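Local coordinates for beta-Ala-His dipeptidase (PDB 3DLJ), which hydrolyses the peptide bond of Xaa-His dipeptides, carnosine and anserine above all, with two zinc ions bound per subunit, at residues G146-F158 and Y467-L479. Numbering follows the deposited sequence.
Sequences GPVLAWINAVSAF and YIEGTKLFAAFFL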
# COMPACT_ATOMS: atom_id res chain seq x y z
N GLY A 146 9.74 -7.23 3.62
CA GLY A 146 10.70 -6.55 4.50
C GLY A 146 10.14 -6.19 5.88
O GLY A 146 10.68 -6.63 6.89
N PRO A 147 9.09 -5.35 5.93
CA PRO A 147 8.50 -5.01 7.23
C PRO A 147 7.81 -6.16 7.98
O PRO A 147 7.81 -6.18 9.21
CB PRO A 147 7.51 -3.86 6.88
CG PRO A 147 7.98 -3.32 5.60
CD PRO A 147 8.47 -4.57 4.85
N VAL A 148 7.23 -7.13 7.29
CA VAL A 148 6.72 -8.31 7.99
C VAL A 148 7.86 -9.06 8.67
O VAL A 148 7.74 -9.48 9.84
CB VAL A 148 5.90 -9.27 7.08
CG1 VAL A 148 5.54 -10.56 7.83
CG2 VAL A 148 4.63 -8.60 6.60
N LEU A 149 8.98 -9.22 7.96
CA LEU A 149 10.13 -9.96 8.51
C LEU A 149 10.84 -9.19 9.59
O LEU A 149 11.36 -9.79 10.51
CB LEU A 149 11.11 -10.37 7.40
CG LEU A 149 10.74 -11.69 6.71
CD1 LEU A 149 11.60 -11.94 5.46
CD2 LEU A 149 10.86 -12.87 7.70
N ALA A 150 10.89 -7.86 9.47
CA ALA A 150 11.47 -7.01 10.49
C ALA A 150 10.76 -7.18 11.84
O ALA A 150 11.42 -7.27 12.89
CB ALA A 150 11.47 -5.56 10.06
N TRP A 151 9.43 -7.24 11.79
CA TRP A 151 8.56 -7.54 12.94
C TRP A 151 8.81 -8.93 13.48
O TRP A 151 9.02 -9.11 14.69
CB TRP A 151 7.07 -7.38 12.56
CG TRP A 151 6.10 -7.60 13.70
CD1 TRP A 151 5.53 -8.79 14.08
CD2 TRP A 151 5.57 -6.61 14.61
NE1 TRP A 151 4.70 -8.61 15.17
CE2 TRP A 151 4.69 -7.28 15.51
CE3 TRP A 151 5.73 -5.22 14.75
CZ2 TRP A 151 3.98 -6.61 16.52
CZ3 TRP A 151 5.02 -4.55 15.77
CH2 TRP A 151 4.16 -5.25 16.63
N ILE A 152 8.80 -9.93 12.58
CA ILE A 152 9.07 -11.32 12.96
C ILE A 152 10.48 -11.51 13.53
O ILE A 152 10.68 -12.24 14.51
CB ILE A 152 8.80 -12.32 11.79
CG1 ILE A 152 7.29 -12.52 11.59
CG2 ILE A 152 9.52 -13.67 12.03
CD1 ILE A 152 6.89 -13.18 10.25
N ASN A 153 11.46 -10.86 12.91
CA ASN A 153 12.85 -10.94 13.35
C ASN A 153 13.03 -10.32 14.75
O ASN A 153 13.70 -10.90 15.57
CB ASN A 153 13.82 -10.33 12.32
CG ASN A 153 13.88 -11.13 11.00
OD1 ASN A 153 13.54 -12.29 10.96
ND2 ASN A 153 14.34 -10.50 9.93
N ALA A 154 12.43 -9.15 15.00
CA ALA A 154 12.37 -8.57 16.36
C ALA A 154 11.89 -9.58 17.43
O ALA A 154 12.53 -9.73 18.49
CB ALA A 154 11.51 -7.28 16.39
N VAL A 155 10.76 -10.23 17.18
CA VAL A 155 10.23 -11.26 18.07
C VAL A 155 11.24 -12.39 18.27
O VAL A 155 11.44 -12.86 19.38
CB VAL A 155 8.89 -11.87 17.56
CG1 VAL A 155 8.51 -13.08 18.40
CG2 VAL A 155 7.78 -10.85 17.60
N SER A 156 11.87 -12.81 17.18
CA SER A 156 12.84 -13.90 17.19
C SER A 156 14.12 -13.57 17.99
O SER A 156 14.80 -14.49 18.44
CB SER A 156 13.16 -14.34 15.76
OG SER A 156 14.22 -13.54 15.24
N ALA A 157 14.41 -12.29 18.19
CA ALA A 157 15.52 -11.87 19.06
C ALA A 157 15.24 -12.09 20.55
O ALA A 157 16.10 -12.61 21.25
CB ALA A 157 15.90 -10.42 18.79
N PHE A 158 14.06 -11.68 21.04
CA PHE A 158 13.61 -11.98 22.42
C PHE A 158 13.51 -13.50 22.65
O PHE A 158 13.86 -14.00 23.70
CB PHE A 158 12.23 -11.35 22.71
CG PHE A 158 12.24 -9.85 22.85
CD1 PHE A 158 12.20 -9.02 21.74
CD2 PHE A 158 12.23 -9.25 24.11
CE1 PHE A 158 12.18 -7.64 21.87
CE2 PHE A 158 12.22 -7.87 24.24
CZ PHE A 158 12.19 -7.06 23.10
N TYR A 467 15.57 -1.75 7.15
CA TYR A 467 15.15 -3.11 7.48
C TYR A 467 15.70 -3.57 8.84
O TYR A 467 14.99 -4.17 9.63
CB TYR A 467 15.60 -4.05 6.36
CG TYR A 467 15.34 -5.53 6.55
CD1 TYR A 467 14.03 -6.01 6.77
CD2 TYR A 467 16.38 -6.46 6.46
CE1 TYR A 467 13.77 -7.38 6.92
CE2 TYR A 467 16.13 -7.82 6.59
CZ TYR A 467 14.81 -8.28 6.82
OH TYR A 467 14.55 -9.65 6.97
N ILE A 468 16.97 -3.27 9.10
CA ILE A 468 17.66 -3.68 10.32
C ILE A 468 17.36 -2.77 11.51
O ILE A 468 17.02 -3.26 12.59
CB ILE A 468 19.18 -3.80 10.09
CG1 ILE A 468 19.45 -4.89 9.03
CG2 ILE A 468 19.92 -4.13 11.39
CD1 ILE A 468 18.87 -6.28 9.36
N GLU A 469 17.46 -1.46 11.31
CA GLU A 469 17.09 -0.49 12.33
C GLU A 469 15.60 -0.54 12.65
O GLU A 469 15.21 -0.26 13.79
CB GLU A 469 17.49 0.93 11.92
CG GLU A 469 19.03 1.14 11.87
CD GLU A 469 19.76 0.81 13.21
OE1 GLU A 469 20.68 -0.05 13.22
OE2 GLU A 469 19.42 1.40 14.24
N GLY A 470 14.78 -0.92 11.66
CA GLY A 470 13.35 -1.09 11.85
C GLY A 470 13.00 -2.30 12.68
O GLY A 470 12.00 -2.29 13.38
N THR A 471 13.80 -3.36 12.60
CA THR A 471 13.72 -4.49 13.50
C THR A 471 13.91 -4.06 14.97
O THR A 471 13.17 -4.51 15.85
CB THR A 471 14.76 -5.60 13.10
OG1 THR A 471 14.63 -5.92 11.70
CG2 THR A 471 14.58 -6.86 13.95
N LYS A 472 14.89 -3.19 15.21
CA LYS A 472 15.11 -2.59 16.53
C LYS A 472 13.96 -1.71 17.02
O LYS A 472 13.63 -1.72 18.22
CB LYS A 472 16.40 -1.78 16.54
CG LYS A 472 17.62 -2.63 16.44
CD LYS A 472 18.71 -1.87 15.76
CE LYS A 472 20.00 -2.62 15.78
NZ LYS A 472 21.08 -1.63 15.70
N LEU A 473 13.38 -0.96 16.08
CA LEU A 473 12.23 -0.11 16.36
C LEU A 473 11.08 -0.96 16.89
O LEU A 473 10.45 -0.62 17.90
CB LEU A 473 11.78 0.63 15.08
CG LEU A 473 10.50 1.46 15.17
CD1 LEU A 473 10.73 2.54 16.17
CD2 LEU A 473 10.15 2.08 13.84
N PHE A 474 10.80 -2.06 16.20
CA PHE A 474 9.77 -2.97 16.65
C PHE A 474 10.08 -3.56 18.04
O PHE A 474 9.19 -3.70 18.89
CB PHE A 474 9.50 -4.06 15.59
CG PHE A 474 8.78 -3.56 14.35
CD1 PHE A 474 7.89 -2.49 14.41
CD2 PHE A 474 8.97 -4.21 13.11
CE1 PHE A 474 7.20 -2.04 13.25
CE2 PHE A 474 8.28 -3.78 11.93
CZ PHE A 474 7.40 -2.70 12.00
N ALA A 475 11.34 -3.95 18.26
CA ALA A 475 11.79 -4.43 19.60
C ALA A 475 11.51 -3.41 20.74
O ALA A 475 10.88 -3.75 21.76
CB ALA A 475 13.27 -4.81 19.55
N ALA A 476 11.95 -2.17 20.55
CA ALA A 476 11.67 -1.09 21.51
C ALA A 476 10.15 -0.89 21.75
O ALA A 476 9.71 -0.62 22.89
CB ALA A 476 12.31 0.22 21.03
N PHE A 477 9.38 -1.04 20.67
CA PHE A 477 7.95 -0.79 20.66
C PHE A 477 7.19 -1.81 21.51
O PHE A 477 6.28 -1.43 22.26
CB PHE A 477 7.45 -0.77 19.20
CG PHE A 477 5.98 -0.53 19.05
CD1 PHE A 477 5.42 0.72 19.33
CD2 PHE A 477 5.14 -1.55 18.61
CE1 PHE A 477 4.05 0.95 19.16
CE2 PHE A 477 3.77 -1.33 18.45
CZ PHE A 477 3.22 -0.07 18.73
N PHE A 478 7.57 -3.08 21.41
CA PHE A 478 7.01 -4.13 22.28
C PHE A 478 7.03 -3.66 23.73
O PHE A 478 6.04 -3.80 24.46
CB PHE A 478 7.79 -5.46 22.20
CG PHE A 478 7.79 -6.09 20.83
CD1 PHE A 478 8.76 -7.04 20.51
CD2 PHE A 478 6.87 -5.74 19.87
CE1 PHE A 478 8.80 -7.64 19.26
CE2 PHE A 478 6.90 -6.32 18.61
CZ PHE A 478 7.87 -7.28 18.31
N LEU A 479 8.18 -3.11 24.12
CA LEU A 479 8.44 -2.68 25.48
C LEU A 479 7.57 -1.46 25.84
O LEU A 479 7.04 -1.38 26.94
CB LEU A 479 9.93 -2.41 25.66
CG LEU A 479 10.48 -2.22 27.08
CD1 LEU A 479 10.33 -3.47 27.94
CD2 LEU A 479 11.96 -1.79 27.02
O HOH W 1 14.99 -7.87 10.04
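Two helices of the zinc-binding catalytic domain of this M20 peptidase pack here, 146-158 and 467-479; the axes of these segments come within 8.0 Å and cross at -56°. The small side chains of Ala150 and Ala154 face the other helix, consistent with the close approach (Ala150 CA to Thr471 CA 4.5 Å). The methyl of Ala154 is a knob in the hole formed by Thr471, Phe474, Ala475 and Phe478, with its CB 3.3 Å from Thr471 O. Trp151, Phe158, Phe474 and Phe478 form an aromatic cluster, with Trp151 between the rings of Phe474 and Phe478. With CG anti to the backbone N (chi1 -177°), its indole reaches along the side of the interface and turns an edge to Phe474, CE3 standing over the centre of that ring in a T-shaped pair with planes at 70°. The roles then reverse: Phe478 directs its own edge at one indole face, CE2 lying 3.5 Å from Trp151 CH2. Phe478 is also a knob, held among Ala154, Trp151, Val155 and Phe158; Val155 CG2 comes 3.6 Å from its CZ, while the Phe158 ring meets it obliquely.

At the other end Tyr467 fits between Gly146, Leu149, Ala150 and Asn153, its ring edge against Gly146 O at 3.2 Å from CE1. Its OH is hydrogen-bonded to Phe27 O. A water links the helices, accepting from Asn153 ND2 and donating to Thr471 OG1 at 2.6 Å; that hydroxyl in turn donates to Tyr467 O, lying in that carbonyl's plane, a bond that would hold the Thr471 rotamer with CG2 toward Ala150 O.

Pro147's side chain lies about 8 Å from a bound zinc ion. Trp151 stacks on Phe107 and meets Phe171, both on strands of the six-stranded sheet; helix 24-35 covers the Tyr467 end, and helices 13-22 and 403-416 pack against 467-479.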